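Local coordinates for SH3 domain-containing protein (Dictyostelium discoideum, PDB 4NQI), which drives membrane remodelling in osmoregulation, phagocytosis and cytokinesis, and probably binds phosphatidylinositol lipids; the chain here is its N-terminal I-BAR domain, at residues 38-43 and 103-108. Residue numbers count along the deposited sequence, not the author numbering.
Sequences VIKAAN and FITPNK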
loop_
_atom_site.group_PDB
_atom_site.type_symbol
_atom_site.label_atom_id
_atom_site.label_comp_id
_atom_site.label_asym_id
_atom_site.label_seq_id
_atom_site.Cartn_x
_atom_site.Cartn_y
_atom_site.Cartn_z
ATOM N N VAL B 38 -5.881 13.842 13.687
ATOM C CA VAL B 38 -6.130 12.783 12.709
ATOM C C VAL B 38 -5.950 13.305 11.280
ATOM O O VAL B 38 -5.393 12.616 10.422
ATOM C CB VAL B 38 -7.546 12.186 12.877
ATOM C CG1 VAL B 38 -7.843 11.171 11.784
ATOM C CG2 VAL B 38 -7.700 11.547 14.254
ATOM N N ILE B 39 -6.415 14.531 11.039
ATOM C CA ILE B 39 -6.272 15.181 9.738
ATOM C C ILE B 39 -4.796 15.403 9.391
ATOM O O ILE B 39 -4.345 15.019 8.308
ATOM C CB ILE B 39 -7.012 16.540 9.696
ATOM C CG1 ILE B 39 -8.506 16.363 9.995
ATOM C CG2 ILE B 39 -6.813 17.219 8.350
ATOM C CD1 ILE B 39 -9.311 15.784 8.843
ATOM N N LYS B 40 -4.057 16.025 10.309
ATOM C CA LYS B 40 -2.620 16.244 10.141
ATOM C C LYS B 40 -1.898 14.932 9.874
ATOM O O LYS B 40 -1.062 14.837 8.973
ATOM C CB LYS B 40 -2.021 16.883 11.395
ATOM C CG LYS B 40 -2.465 18.312 11.677
ATOM C CD LYS B 40 -1.867 18.796 12.992
ATOM N N ALA B 41 -2.222 13.923 10.676
ATOM C CA ALA B 41 -1.627 12.601 10.528
ATOM C C ALA B 41 -1.970 11.987 9.171
ATOM O O ALA B 41 -1.106 11.412 8.504
ATOM C CB ALA B 41 -2.077 11.697 11.653
ATOM N N ALA B 42 -3.231 12.114 8.765
ATOM C CA ALA B 42 -3.675 11.593 7.475
ATOM C C ALA B 42 -3.025 12.341 6.312
ATOM O O ALA B 42 -2.723 11.746 5.278
ATOM C CB ALA B 42 -5.192 11.649 7.366
ATOM N N ASN B 43 -2.821 13.644 6.486
ATOM C CA ASN B 43 -2.197 14.474 5.458
ATOM C C ASN B 43 -0.753 14.053 5.178
ATOM O O ASN B 43 -0.313 14.020 4.026
ATOM C CB ASN B 43 -2.259 15.952 5.860
ATOM C CG ASN B 43 -1.846 16.884 4.736
ATOM O OD1 ASN B 43 -1.912 16.525 3.559
ATOM N ND2 ASN B 43 -1.418 18.091 5.093
ATOM N N PHE B 103 -11.559 12.733 2.247
ATOM C CA PHE B 103 -11.505 12.769 3.712
ATOM C C PHE B 103 -10.892 14.045 4.291
ATOM O O PHE B 103 -11.571 14.809 4.977
ATOM C CB PHE B 103 -10.763 11.554 4.279
ATOM C CG PHE B 103 -10.529 11.636 5.762
ATOM C CD1 PHE B 103 -11.599 11.622 6.645
ATOM C CD2 PHE B 103 -9.245 11.737 6.275
ATOM C CE1 PHE B 103 -11.392 11.705 8.014
ATOM C CE2 PHE B 103 -9.031 11.816 7.641
ATOM C CZ PHE B 103 -10.107 11.802 8.510
ATOM N N ILE B 104 -9.604 14.255 4.021
ATOM C CA ILE B 104 -8.829 15.339 4.632
ATOM C C ILE B 104 -9.468 16.724 4.492
ATOM O O ILE B 104 -9.774 17.373 5.495
ATOM C CB ILE B 104 -7.380 15.363 4.095
ATOM C CG1 ILE B 104 -6.608 14.149 4.618
ATOM C CG2 ILE B 104 -6.674 16.651 4.494
ATOM C CD1 ILE B 104 -5.317 13.880 3.876
ATOM N N THR B 105 -9.671 17.169 3.256
ATOM C CA THR B 105 -10.285 18.475 3.005
ATOM C C THR B 105 -11.754 18.580 3.470
ATOM O O THR B 105 -12.123 19.564 4.113
ATOM C CB THR B 105 -10.136 18.916 1.523
ATOM O OG1 THR B 105 -8.779 18.731 1.096
ATOM C CG2 THR B 105 -10.522 20.375 1.355
ATOM N N PRO B 106 -12.599 17.576 3.153
ATOM C CA PRO B 106 -13.991 17.693 3.614
ATOM C C PRO B 106 -14.173 17.600 5.133
ATOM O O PRO B 106 -15.099 18.223 5.653
ATOM C CB PRO B 106 -14.687 16.509 2.936
ATOM C CG PRO B 106 -13.834 16.187 1.766
ATOM C CD PRO B 106 -12.436 16.448 2.218
ATOM N N ASN B 107 -13.332 16.841 5.832
ATOM C CA ASN B 107 -13.478 16.724 7.284
ATOM C C ASN B 107 -12.861 17.911 8.021
ATOM O O ASN B 107 -13.306 18.271 9.113
ATOM C CB ASN B 107 -12.903 15.404 7.803
ATOM C CG ASN B 107 -13.534 14.966 9.114
ATOM O OD1 ASN B 107 -12.909 15.033 10.176
ATOM N ND2 ASN B 107 -14.787 14.519 9.047
ATOM N N LYS B 108 -11.838 18.510 7.419
ATOM C CA LYS B 108 -11.248 19.740 7.938
ATOM C C LYS B 108 -12.319 20.829 7.995
ATOM O O LYS B 108 -12.450 21.541 8.996
ATOM C CB LYS B 108 -10.082 20.173 7.047
ATOM C CG LYS B 108 -9.235 21.308 7.599
ATOM C CD LYS B 108 -7.812 21.241 7.051
ATOM C CE LYS B 108 -7.794 21.226 5.530
ATOM N NZ LYS B 108 -6.419 20.997 4.999
#
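Start at Phe103, on helix 72-140, which runs almost antiparallel to helix 15-64 here (160° between the local axes, 9.8 Å apart). The Phe103 ring reaches across and presents its edge to Val38 and Ala42, which sit one helical turn apart: Phe103 CZ lies 4.0 Å from Val38 CG1, and Phe103 CE2 3.9 Å from Ala42 CB. The same ring meets Phe195 edge-to-face, so it ties this pair to helix 152-224, where Phe191 also packs on Val38. Next comes Ile104: Ile104 CA and Ile39 CA, 5.7 Å apart, are the closest CA pair of the two segments. Its extended chi2 (t) sends Ile104 CD1 over the other helix, 3.5 Å from Asn43 CA and 3.6 Å from Ala42 O, while Ile104 CG2 touches Ile39 CG2 at 3.9 Å. Thr105 faces away. Pro106 has no amide hydrogen to give to the preceding turn, and the helix kinks there; its ring leans on Gln194. At Asn107 the CB packs 3.8 Å from Ile39 CD1, while ND2 turns to Gln194 OE1 for a hydrogen bond. Lys108 completes the hole around Ile39 with its aliphatic chain, Lys108 CD lying 4.3 Å from Ile39 CG2. Ile39 is thus a knob among Phe103, Ile104, Asn107 and Lys108, and the contact is held by apolar packing. Beyond it, Val38 and Ala42 also touch Thr62 and Leu59 of the second subunit. This is a knob-into-hole contact between two antiparallel helices of the long three-helix coiled coil that builds each subunit of the I-BAR (IMD) dimer.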